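Local coordinates for protein CurM Sulfotransferase (PDB 4GBM) that probably transfers a sulfonate group from PAPS to an intermediate of curacin biosynthesis, and here holds the nucleotide product adenosine-3'-5'-diphosphate, at residues Leu47-Leu52 with Arg255-Val260; Leu224-Gln229 with Ile278-Ala283; Gln249-Asp254 with Leu273-Ile278. The protein carries 2 engineered substitutions. All coordinates share one frame; numbering follows the deposited sequence.

Overall arrangement
After strand 35-39 of the five-stranded parallel sheet the chain runs through helix 45-53, which supplies the first half of contact 1. The other half, 255-260, comes 203 residues later and closes a loop that takes in most of the sheet and helices. Contact 2 starts inside that loop, at the join of helices 221-226 and 228-239, and ends beyond it at 278-283. Contacts 1 and 2 cross. Contact 3 is a short closure, 249-254 with 273-278, nested inside contact 2 and crossing contact 1. Together they tie the long segment between helices 228-239 and 297-305 to helices 45-53 and 221-226. All three touch the nucleotide; contacts 2 and 3 share I278 and a zinc ion.

Contact 1 of 3, residues Leu47-Leu52 with Arg255-Val260; sequences LLRVML and RMTGGV. With A3P (adenosine-3'-5'-diphosphate), chain G.
R49 turns an edge of its guanidinium to the backbone of R255 and M256. Both carbonyl oxygens lie at the edge, near the plane of the group. R49 NH2 donates to R255 O at 2.8 Å. R49 NH1 donates to M256 O over a longer 3.2 Å. The donor to R255 O is tilted from the carbonyl plane, and the donor to M256 O stands 59° out of its plane. One face of the R49 group is covered by CG2 of the adjacent V50, which sits over its centre.

The R255 guanidinium also works at its edge. R255 NH1 donates to V50 O at 3.0 Å, close to the guanidinium plane, with an N-H...O angle of 159°. V50 C and M51 CA lie at the edge too. The rest of this group is held from outside: NH2 bonds to E246 O and NE to Q252 O.

R49 has CG between the backbone N and the carbonyl carbon (chi1 87°), and the chain bends at chi2, which carries CD toward 255-257. R255 instead runs extended from CG to NE across V50, with R255 CD 3.8 Å from V50 CG1. V50 CG2 meets T257 CG2 tip to tip, also at 3.8 Å.

Helix 45-53 is the helix after the phosphate-binding loop of the P-loop fold; S45 and T46 at its start bond to the nucleotide. L47 CD2 lies 3.8 Å from A3P C2.

Each arginine donates to the main chain of the other segment: R49 to two carbonyl oxygens, R255 to V50 O. Two buried positive groups are met here by neutral oxygens. The R255 charge lies by a carbonyl near the C-terminal end of the helix, which would probably favour it.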
loop_
_atom_site.group_PDB
_atom_site.type_symbol
_atom_site.label_atom_id
_atom_site.label_comp_id
_atom_site.label_asym_id
_atom_site.label_seq_id
_atom_site.Cartn_x
_atom_site.Cartn_y
_atom_site.Cartn_z
ATOM N N LEU A 47 -5.385 -0.165 6.223
ATOM C CA LEU A 47 -6.271 0.779 6.912
ATOM C C LEU A 47 -6.370 2.106 6.151
ATOM O O LEU A 47 -7.470 2.581 5.872
ATOM C CB LEU A 47 -5.792 1.024 8.339
ATOM C CG LEU A 47 -6.539 2.120 9.108
ATOM C CD1 LEU A 47 -7.993 1.725 9.390
ATOM C CD2 LEU A 47 -5.794 2.394 10.407
ATOM N N LEU A 48 -5.227 2.683 5.799
ATOM C CA LEU A 48 -5.237 3.946 5.065
ATOM C C LEU A 48 -5.948 3.841 3.710
ATOM O O LEU A 48 -6.777 4.697 3.369
ATOM C CB LEU A 48 -3.815 4.494 4.906
ATOM C CG LEU A 48 -3.734 5.831 4.160
ATOM C CD1 LEU A 48 -4.527 6.944 4.865
ATOM C CD2 LEU A 48 -2.272 6.238 3.992
ATOM N N ARG A 49 -5.651 2.792 2.945
ATOM C CA ARG A 49 -6.290 2.673 1.628
ATOM C C ARG A 49 -7.799 2.491 1.758
ATOM O O ARG A 49 -8.559 3.005 0.941
ATOM C CB ARG A 49 -5.616 1.601 0.752
ATOM C CG ARG A 49 -6.116 0.170 0.906
ATOM C CD ARG A 49 -7.262 -0.162 -0.060
ATOM N NE ARG A 49 -7.754 -1.513 0.207
ATOM C CZ ARG A 49 -9.011 -1.911 0.041
ATOM N NH1 ARG A 49 -9.341 -3.161 0.354
ATOM N NH2 ARG A 49 -9.941 -1.073 -0.423
ATOM N N VAL A 50 -8.229 1.814 2.820
ATOM C CA VAL A 50 -9.660 1.598 3.075
ATOM C C VAL A 50 -10.350 2.899 3.507
ATOM O O VAL A 50 -11.467 3.178 3.076
ATOM C CB VAL A 50 -9.902 0.443 4.083
ATOM C CG1 VAL A 50 -11.377 0.344 4.473
ATOM C CG2 VAL A 50 -9.438 -0.888 3.475
ATOM N N MET A 51 -9.685 3.695 4.342
ATOM C CA MET A 51 -10.192 5.034 4.667
ATOM C C MET A 51 -10.427 5.839 3.395
ATOM O O MET A 51 -11.502 6.411 3.205
ATOM C CB MET A 51 -9.228 5.782 5.577
ATOM C CG MET A 51 -9.173 5.222 6.979
ATOM S SD MET A 51 -7.698 5.843 7.811
ATOM C CE MET A 51 -8.074 5.546 9.507
ATOM N N LEU A 52 -9.417 5.875 2.529
ATOM C CA LEU A 52 -9.519 6.643 1.284
ATOM C C LEU A 52 -10.569 6.089 0.316
ATOM O O LEU A 52 -11.118 6.841 -0.485
ATOM C CB LEU A 52 -8.159 6.746 0.586
ATOM C CG LEU A 52 -7.069 7.487 1.374
ATOM C CD1 LEU A 52 -5.730 7.449 0.637
ATOM C CD2 LEU A 52 -7.479 8.931 1.657
ATOM N N ARG A 255 -16.052 -1.132 0.539
ATOM C CA ARG A 255 -14.684 -0.664 0.344
ATOM C C ARG A 255 -13.778 -1.797 -0.102
ATOM O O ARG A 255 -12.574 -1.790 0.169
ATOM C CB ARG A 255 -14.184 -0.004 1.621
ATOM C CG ARG A 255 -15.061 1.175 1.977
ATOM C CD ARG A 255 -14.530 1.948 3.125
ATOM N NE ARG A 255 -15.485 2.977 3.515
ATOM C CZ ARG A 255 -15.156 4.161 4.018
ATOM N NH1 ARG A 255 -13.877 4.505 4.195
ATOM N NH2 ARG A 255 -16.123 5.007 4.340
ATOM N N MET A 256 -14.381 -2.767 -0.788
ATOM C CA MET A 256 -13.676 -3.928 -1.323
ATOM C C MET A 256 -12.927 -4.691 -0.234
ATOM O O MET A 256 -11.755 -5.054 -0.400
ATOM C CB MET A 256 -12.741 -3.509 -2.470
ATOM C CG MET A 256 -13.474 -2.948 -3.680
ATOM S SD MET A 256 -12.370 -2.294 -4.948
ATOM C CE MET A 256 -12.369 -0.552 -4.542
ATOM N N THR A 257 -13.603 -4.904 0.897
ATOM C CA THR A 257 -13.072 -5.739 1.979
ATOM C C THR A 257 -14.025 -6.895 2.280
ATOM O O THR A 257 -13.680 -7.820 3.029
ATOM C CB THR A 257 -12.843 -4.938 3.288
ATOM O OG1 THR A 257 -14.101 -4.471 3.789
ATOM C CG2 THR A 257 -11.925 -3.744 3.054
ATOM N N GLY A 258 -15.220 -6.840 1.692
ATOM C CA GLY A 258 -16.271 -7.817 1.979
ATOM C C GLY A 258 -16.151 -9.096 1.173
ATOM O O GLY A 258 -15.239 -9.244 0.356
ATOM N N GLY A 259 -17.084 -10.017 1.409
ATOM C CA GLY A 259 -17.095 -11.314 0.734
ATOM C C GLY A 259 -16.008 -12.238 1.250
ATOM O O GLY A 259 -15.699 -12.238 2.444
ATOM N N VAL A 260 -15.435 -13.027 0.347
ATOM C CA VAL A 260 -14.363 -13.956 0.709
ATOM C C VAL A 260 -13.141 -13.157 1.150
ATOM O O VAL A 260 -12.583 -12.370 0.383
ATOM C CB VAL A 260 -14.022 -14.926 -0.451
ATOM C CG1 VAL A 260 -12.770 -15.743 -0.144
ATOM C CG2 VAL A 260 -15.210 -15.860 -0.741
HETATM P P1 A3P G . -0.945 -6.293 13.011
HETATM O O1P A3P G . 0.012 -7.415 12.698
HETATM O O2P A3P G . -2.395 -6.687 12.888
HETATM O O3P A3P G . -0.595 -5.555 14.273
HETATM P P2 A3P G . -0.474 -3.269 6.479
HETATM O O4P A3P G . 0.462 -2.219 5.970
HETATM O O5P A3P G . 0.005 -4.687 6.344
HETATM O O6P A3P G . -1.891 -3.068 6.013
HETATM O "O5'" A3P G . -0.501 -3.043 8.081
HETATM C "C5'" A3P G . -1.125 -4.024 8.915
HETATM C "C4'" A3P G . -1.213 -3.420 10.294
HETATM O "O4'" A3P G . -2.195 -2.376 10.278
HETATM C "C3'" A3P G . -1.733 -4.398 11.329
HETATM O "O3'" A3P G . -0.669 -5.237 11.805
HETATM C "C2'" A3P G . -2.297 -3.446 12.378
HETATM O "O2'" A3P G . -1.290 -3.069 13.321
HETATM C "C1'" A3P G . -2.714 -2.208 11.591
HETATM N N9 A3P G . -4.195 -2.118 11.518
HETATM C C8 A3P G . -5.036 -2.886 10.796
HETATM N N7 A3P G . -6.332 -2.530 11.005
HETATM C C5 A3P G . -6.314 -1.510 11.888
HETATM C C6 A3P G . -7.320 -0.647 12.552
HETATM N N6 A3P G . -8.639 -0.816 12.289
HETATM N N1 A3P G . -6.864 0.304 13.411
HETATM C C2 A3P G . -5.548 0.487 13.665
HETATM N N3 A3P G . -4.583 -0.259 13.088
HETATM C C4 A3P G . -4.912 -1.238 12.214
#

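Contact 2 of 3, residues Leu224-Gln229 with Ile278-Ala283; sequences LVKKPQ and IDESLA. With ZN (zinc ion), chain D; A3P (adenosine-3'-5'-diphosphate), chain G.
V225 is the bump of helix 221-226 that fits against the loop 278-283. That loop holds an Asx turn, in which D279 OD1 accepts from S281 N at 3.0 Å; a short 3-10 segment follows from E280.

The V225 side chain sits in a hollow lined by I278, the D279 carbonyl and A283. V225 CB lies 3.8 Å from D279 O. V225 CG1 is anti to the carbonyl carbon (chi1 -56°), which leaves CG2 between the backbone N and the carbonyl carbon. From there V225 CG2 reaches A283 CB at 3.6 Å. I278 CG2 fits in return against the helix backbone, 3.8 Å from V225 CA. The other branch of I278 ends in CD1, which packs on P228 CB at 4.0 Å, where the next helix begins. The I278 and P228 side chains slide past each other in opposite directions.

A283 CB is also covered by the aliphatic part of K226, from CG to CE. The amino group of K226 goes on to a salt bridge with D284. A water donates to V225 O, and weakly to I278 O.

The inner side of the hollow is the adenine pocket. L282 CD2 packs near the ribose and the base, and D279 OD2 binds a zinc ion. V225 CG1 touches the base at A3P C2, 3.7 Å away, while D279 N donates to A3P N1 at 2.9 Å, nearly straight at 168°.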
loop_
_atom_site.group_PDB
_atom_site.type_symbol
_atom_site.label_atom_id
_atom_site.label_comp_id
_atom_site.label_asym_id
_atom_site.label_seq_id
_atom_site.Cartn_x
_atom_site.Cartn_y
_atom_site.Cartn_z
ATOM N N LEU A 224 -1.887 8.722 12.447
ATOM C CA LEU A 224 -3.082 8.283 11.725
ATOM C C LEU A 224 -4.131 7.674 12.650
ATOM O O LEU A 224 -5.322 7.975 12.526
ATOM C CB LEU A 224 -2.718 7.276 10.624
ATOM C CG LEU A 224 -3.883 6.702 9.801
ATOM C CD1 LEU A 224 -4.585 7.808 9.015
ATOM C CD2 LEU A 224 -3.378 5.607 8.872
ATOM N N VAL A 225 -3.697 6.819 13.573
ATOM C CA VAL A 225 -4.673 6.133 14.422
ATOM C C VAL A 225 -5.040 6.896 15.698
ATOM O O VAL A 225 -6.131 6.693 16.251
ATOM C CB VAL A 225 -4.293 4.655 14.710
ATOM C CG1 VAL A 225 -4.101 3.894 13.393
ATOM C CG2 VAL A 225 -3.034 4.558 15.582
ATOM N N LYS A 226 -4.145 7.769 16.163
ATOM C CA LYS A 226 -4.432 8.606 17.345
ATOM C C LYS A 226 -5.198 9.891 17.025
ATOM O O LYS A 226 -6.012 10.353 17.843
ATOM C CB LYS A 226 -3.148 8.967 18.088
ATOM C CG LYS A 226 -2.526 7.817 18.863
ATOM C CD LYS A 226 -1.216 8.268 19.487
ATOM C CE LYS A 226 -0.941 7.564 20.789
ATOM N NZ LYS A 226 0.210 8.212 21.482
ATOM N N LYS A 227 -4.905 10.474 15.863
ATOM C CA LYS A 227 -5.521 11.733 15.428
ATOM C C LYS A 227 -5.967 11.636 13.959
ATOM O O LYS A 227 -5.519 12.428 13.119
ATOM C CB LYS A 227 -4.531 12.892 15.592
ATOM C CG LYS A 227 -4.066 13.158 17.022
ATOM C CD LYS A 227 -3.167 14.393 17.089
ATOM C CE LYS A 227 -1.873 14.205 16.296
ATOM N NZ LYS A 227 -1.072 15.464 16.228
ATOM N N PRO A 228 -6.849 10.671 13.638
ATOM C CA PRO A 228 -7.222 10.490 12.232
ATOM C C PRO A 228 -7.846 11.732 11.589
ATOM O O PRO A 228 -7.583 11.986 10.417
ATOM C CB PRO A 228 -8.214 9.313 12.262
ATOM C CG PRO A 228 -8.695 9.253 13.683
ATOM C CD PRO A 228 -7.545 9.715 14.523
ATOM N N GLN A 229 -8.633 12.504 12.337
ATOM C CA GLN A 229 -9.242 13.719 11.782
ATOM C C GLN A 229 -8.184 14.693 11.258
ATOM O O GLN A 229 -8.270 15.157 10.120
ATOM C CB GLN A 229 -10.126 14.422 12.815
ATOM C CG GLN A 229 -10.739 15.712 12.285
ATOM C CD GLN A 229 -11.176 16.668 13.383
ATOM O OE1 GLN A 229 -11.300 16.288 14.550
ATOM N NE2 GLN A 229 -11.420 17.919 13.010
ATOM N N ILE A 278 -11.073 2.571 14.014
ATOM C CA ILE A 278 -9.673 3.013 13.923
ATOM C C ILE A 278 -9.102 2.848 15.330
ATOM O O ILE A 278 -9.467 3.589 16.249
ATOM C CB ILE A 278 -9.569 4.471 13.458
ATOM C CG1 ILE A 278 -10.233 4.637 12.086
ATOM C CG2 ILE A 278 -8.095 4.908 13.423
ATOM C CD1 ILE A 278 -10.510 6.094 11.686
ATOM N N ASP A 279 -8.235 1.854 15.502
ATOM C CA ASP A 279 -7.850 1.419 16.846
ATOM C C ASP A 279 -6.561 2.107 17.286
ATOM O O ASP A 279 -5.461 1.723 16.882
ATOM C CB ASP A 279 -7.720 -0.109 16.904
ATOM C CG ASP A 279 -7.496 -0.626 18.312
ATOM O OD1 ASP A 279 -7.116 0.178 19.190
ATOM O OD2 ASP A 279 -7.716 -1.835 18.544
ATOM N N GLU A 280 -6.719 3.132 18.124
ATOM C CA GLU A 280 -5.590 3.961 18.550
ATOM C C GLU A 280 -4.569 3.196 19.390
ATOM O O GLU A 280 -3.416 3.609 19.481
ATOM C CB GLU A 280 -6.083 5.199 19.319
ATOM C CG GLU A 280 -6.653 4.909 20.712
ATOM C CD GLU A 280 -5.578 4.876 21.805
ATOM O OE1 GLU A 280 -4.681 5.754 21.805
ATOM O OE2 GLU A 280 -5.635 3.970 22.669
ATOM N N SER A 281 -4.997 2.091 20.003
ATOM C CA SER A 281 -4.151 1.368 20.955
ATOM C C SER A 281 -2.939 0.737 20.306
ATOM O O SER A 281 -1.978 0.387 20.997
ATOM C CB SER A 281 -4.954 0.293 21.690
ATOM O OG SER A 281 -6.071 0.878 22.319
ATOM N N LEU A 282 -2.981 0.590 18.983
ATOM C CA LEU A 282 -1.883 -0.052 18.264
ATOM C C LEU A 282 -0.711 0.902 18.000
ATOM O O LEU A 282 0.383 0.463 17.629
ATOM C CB LEU A 282 -2.396 -0.666 16.959
ATOM C CG LEU A 282 -3.048 -2.057 17.054
ATOM C CD1 LEU A 282 -4.043 -2.199 18.196
ATOM C CD2 LEU A 282 -3.702 -2.432 15.726
ATOM N N ALA A 283 -0.933 2.197 18.206
ATOM C CA ALA A 283 0.124 3.196 17.971
ATOM C C ALA A 283 1.318 3.035 18.910
ATOM O O ALA A 283 2.456 2.927 18.452
ATOM C CB ALA A 283 -0.436 4.612 18.080
HETATM ZN ZN ZN D . -8.939 -3.173 17.684
HETATM P P1 A3P G . -0.945 -6.293 13.011
HETATM O O1P A3P G . 0.012 -7.415 12.698
HETATM O O2P A3P G . -2.395 -6.687 12.888
HETATM O O3P A3P G . -0.595 -5.555 14.273
HETATM P P2 A3P G . -0.474 -3.269 6.479
HETATM O O4P A3P G . 0.462 -2.219 5.970
HETATM O O5P A3P G . 0.005 -4.687 6.344
HETATM O O6P A3P G . -1.891 -3.068 6.013
HETATM O "O5'" A3P G . -0.501 -3.043 8.081
HETATM C "C5'" A3P G . -1.125 -4.024 8.915
HETATM C "C4'" A3P G . -1.213 -3.420 10.294
HETATM O "O4'" A3P G . -2.195 -2.376 10.278
HETATM C "C3'" A3P G . -1.733 -4.398 11.329
HETATM O "O3'" A3P G . -0.669 -5.237 11.805
HETATM C "C2'" A3P G . -2.297 -3.446 12.378
HETATM O "O2'" A3P G . -1.290 -3.069 13.321
HETATM C "C1'" A3P G . -2.714 -2.208 11.591
HETATM N N9 A3P G . -4.195 -2.118 11.518
HETATM C C8 A3P G . -5.036 -2.886 10.796
HETATM N N7 A3P G . -6.332 -2.530 11.005
HETATM C C5 A3P G . -6.314 -1.510 11.888
HETATM C C6 A3P G . -7.320 -0.647 12.552
HETATM N N6 A3P G . -8.639 -0.816 12.289
HETATM N N1 A3P G . -6.864 0.304 13.411
HETATM C C2 A3P G . -5.548 0.487 13.665
HETATM N N3 A3P G . -4.583 -0.259 13.088
HETATM C C4 A3P G . -4.912 -1.238 12.214
HETATM O O HOH W 1 -8.716 6.786 16.685
#

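Contact 3 of 3, residues Gln249-Asp254 with Leu273-Ile278; sequences QPYQGD and LKHNTI. With ZN (zinc ion), chain D; A3P (adenosine-3'-5'-diphosphate), chain G.
Y251 has CG anti to its carbonyl carbon (chi1 -67°), and its ring reaches over to the backbone of 275-277. H275 has CG set the same way (chi1 -57°), and its ring turns from Y251 toward the nucleotide and the zinc ion.

The Y251 ring lies flat against the chain at N276. N276 CA stands over one face, 3.8 Å from the ring centroid, as a CH-pi contact. N276 C is over the same ring at 3.5 Å from Y251 CD2, nearer the rim. H275 O comes within 3.1 Å of Y251 CE1, from an oblique direction. Y251 OH lies 3.3 Å from H275 CB. P250 CG packs on I278 CG1 at 4.0 Å, the two side chains crossing at about a right angle. F272 supports Y251 from outside: the rings stack, and its carbonyl O bonds to Y251 OH.

The adenine amino group, at the edge of the Y251 ring and in its plane, is gripped twice. A3P N6 donates to Y251 OH at 2.9 Å and to T277 O at the same length. The bond to T277 is the straighter. An alanine in place of this tyrosine would probably leave A3P N6 and F272 O without their hydroxyl partner and open a gap against F272 and the N276 backbone.

H275 ND1 binds zinc at 2.1 Å, and D279 is a second ligand of that ion. H275 CD2 lies near A3P N7. The whole forms the adenine end of the sulfotransferase nucleotide pocket, where a loop reads the amino group through a backbone carbonyl and a tyrosine hydroxyl.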
loop_
_atom_site.group_PDB
_atom_site.type_symbol
_atom_site.label_atom_id
_atom_site.label_comp_id
_atom_site.label_asym_id
_atom_site.label_seq_id
_atom_site.Cartn_x
_atom_site.Cartn_y
_atom_site.Cartn_z
ATOM N N GLN A 249 -14.721 6.541 8.532
ATOM C CA GLN A 249 -15.584 5.378 8.744
ATOM C C GLN A 249 -15.196 4.189 7.866
ATOM O O GLN A 249 -15.982 3.766 7.019
ATOM C CB GLN A 249 -17.046 5.756 8.493
ATOM C CG GLN A 249 -17.525 6.998 9.262
ATOM C CD GLN A 249 -17.555 6.805 10.767
ATOM O OE1 GLN A 249 -17.661 5.678 11.268
ATOM N NE2 GLN A 249 -17.482 7.916 11.504
ATOM N N PRO A 250 -13.996 3.615 8.091
ATOM C CA PRO A 250 -13.519 2.571 7.176
ATOM C C PRO A 250 -14.288 1.248 7.226
ATOM O O PRO A 250 -14.110 0.411 6.340
ATOM C CB PRO A 250 -12.056 2.369 7.603
ATOM C CG PRO A 250 -11.998 2.835 9.018
ATOM C CD PRO A 250 -12.976 3.971 9.098
ATOM N N TYR A 251 -15.142 1.076 8.236
ATOM C CA TYR A 251 -15.970 -0.136 8.376
ATOM C C TYR A 251 -17.390 0.026 7.834
ATOM O O TYR A 251 -18.249 -0.841 8.039
ATOM C CB TYR A 251 -15.959 -0.627 9.836
ATOM C CG TYR A 251 -14.590 -1.116 10.235
ATOM C CD1 TYR A 251 -14.199 -2.429 9.976
ATOM C CD2 TYR A 251 -13.665 -0.248 10.811
ATOM C CE1 TYR A 251 -12.917 -2.879 10.308
ATOM C CE2 TYR A 251 -12.387 -0.677 11.146
ATOM C CZ TYR A 251 -12.023 -1.997 10.894
ATOM O OH TYR A 251 -10.759 -2.416 11.215
ATOM N N GLN A 252 -17.632 1.134 7.137
ATOM C CA GLN A 252 -18.942 1.405 6.541
ATOM C C GLN A 252 -18.866 1.393 5.014
ATOM O O GLN A 252 -17.862 1.809 4.431
ATOM C CB GLN A 252 -19.487 2.751 7.037
ATOM C CG GLN A 252 -19.857 2.766 8.520
ATOM C CD GLN A 252 -20.402 4.109 9.004
ATOM O OE1 GLN A 252 -20.606 5.037 8.221
ATOM N NE2 GLN A 252 -20.639 4.209 10.307
ATOM N N GLY A 253 -19.932 0.920 4.372
ATOM C CA GLY A 253 -20.018 0.903 2.910
ATOM C C GLY A 253 -19.234 -0.224 2.259
ATOM O O GLY A 253 -18.690 -1.088 2.943
ATOM N N ASP A 254 -19.195 -0.219 0.928
ATOM C CA ASP A 254 -18.429 -1.208 0.170
ATOM C C ASP A 254 -17.063 -0.624 -0.153
ATOM O O ASP A 254 -16.928 0.273 -0.991
ATOM C CB ASP A 254 -19.171 -1.626 -1.112
ATOM C CG ASP A 254 -18.479 -2.775 -1.872
ATOM O OD1 ASP A 254 -17.317 -3.141 -1.569
ATOM O OD2 ASP A 254 -19.115 -3.318 -2.802
ATOM N N LEU A 273 -9.923 -6.778 9.444
ATOM C CA LEU A 273 -11.216 -7.289 9.897
ATOM C C LEU A 273 -11.178 -7.928 11.294
ATOM O O LEU A 273 -12.177 -8.494 11.749
ATOM C CB LEU A 273 -11.837 -8.222 8.849
ATOM C CG LEU A 273 -12.144 -7.567 7.493
ATOM C CD1 LEU A 273 -12.668 -8.600 6.511
ATOM C CD2 LEU A 273 -13.117 -6.384 7.604
ATOM N N LYS A 274 -10.032 -7.830 11.973
ATOM C CA LYS A 274 -9.956 -8.188 13.395
ATOM C C LYS A 274 -10.218 -6.980 14.299
ATOM O O LYS A 274 -10.178 -7.089 15.533
ATOM C CB LYS A 274 -8.620 -8.855 13.726
ATOM C CG LYS A 274 -8.499 -10.257 13.128
ATOM C CD LYS A 274 -7.166 -10.892 13.477
ATOM C CE LYS A 274 -6.989 -12.232 12.774
ATOM N NZ LYS A 274 -6.800 -12.067 11.301
ATOM N N HIS A 275 -10.504 -5.840 13.675
ATOM C CA HIS A 275 -10.882 -4.622 14.388
ATOM C C HIS A 275 -12.236 -4.140 13.880
ATOM O O HIS A 275 -12.742 -4.643 12.872
ATOM C CB HIS A 275 -9.798 -3.549 14.196
ATOM C CG HIS A 275 -8.438 -4.001 14.635
ATOM N ND1 HIS A 275 -8.005 -3.908 15.939
ATOM C CD2 HIS A 275 -7.423 -4.577 13.951
ATOM C CE1 HIS A 275 -6.785 -4.398 16.044
ATOM N NE2 HIS A 275 -6.410 -4.817 14.849
ATOM N N ASN A 276 -12.830 -3.180 14.581
ATOM C CA ASN A 276 -14.105 -2.611 14.140
ATOM C C ASN A 276 -14.149 -1.089 14.217
ATOM O O ASN A 276 -15.208 -0.478 14.030
ATOM C CB ASN A 276 -15.292 -3.251 14.887
ATOM C CG ASN A 276 -15.323 -2.897 16.358
ATOM O OD1 ASN A 276 -14.440 -2.200 16.859
ATOM N ND2 ASN A 276 -16.344 -3.383 17.063
ATOM N N THR A 277 -12.986 -0.490 14.474
ATOM C CA THR A 277 -12.825 0.956 14.496
ATOM C C THR A 277 -11.374 1.285 14.170
ATOM O O THR A 277 -10.544 0.382 14.068
ATOM C CB THR A 277 -13.230 1.553 15.875
ATOM O OG1 THR A 277 -13.300 2.983 15.780
ATOM C CG2 THR A 277 -12.247 1.140 16.974
ATOM N N ILE A 278 -11.073 2.571 14.014
ATOM C CA ILE A 278 -9.673 3.013 13.923
ATOM C C ILE A 278 -9.102 2.848 15.330
ATOM O O ILE A 278 -9.467 3.589 16.249
ATOM C CB ILE A 278 -9.569 4.471 13.458
ATOM C CG1 ILE A 278 -10.233 4.637 12.086
ATOM C CG2 ILE A 278 -8.095 4.908 13.423
ATOM C CD1 ILE A 278 -10.510 6.094 11.686
HETATM ZN ZN ZN D . -8.939 -3.173 17.684
HETATM P P1 A3P G . -0.945 -6.293 13.011
HETATM O O1P A3P G . 0.012 -7.415 12.698
HETATM O O2P A3P G . -2.395 -6.687 12.888
HETATM O O3P A3P G . -0.595 -5.555 14.273
HETATM P P2 A3P G . -0.474 -3.269 6.479
HETATM O O4P A3P G . 0.462 -2.219 5.970
HETATM O O5P A3P G . 0.005 -4.687 6.344
HETATM O O6P A3P G . -1.891 -3.068 6.013
HETATM O "O5'" A3P G . -0.501 -3.043 8.081
HETATM C "C5'" A3P G . -1.125 -4.024 8.915
HETATM C "C4'" A3P G . -1.213 -3.420 10.294
HETATM O "O4'" A3P G . -2.195 -2.376 10.278
HETATM C "C3'" A3P G . -1.733 -4.398 11.329
HETATM O "O3'" A3P G . -0.669 -5.237 11.805
HETATM C "C2'" A3P G . -2.297 -3.446 12.378
HETATM O "O2'" A3P G . -1.290 -3.069 13.321
HETATM C "C1'" A3P G . -2.714 -2.208 11.591
HETATM N N9 A3P G . -4.195 -2.118 11.518
HETATM C C8 A3P G . -5.036 -2.886 10.796
HETATM N N7 A3P G . -6.332 -2.530 11.005
HETATM C C5 A3P G . -6.314 -1.510 11.888
HETATM C C6 A3P G . -7.320 -0.647 12.552
HETATM N N6 A3P G . -8.639 -0.816 12.289
HETATM N N1 A3P G . -6.864 0.304 13.411
HETATM C C2 A3P G . -5.548 0.487 13.665
HETATM N N3 A3P G . -4.583 -0.259 13.088
HETATM C C4 A3P G . -4.912 -1.238 12.214
#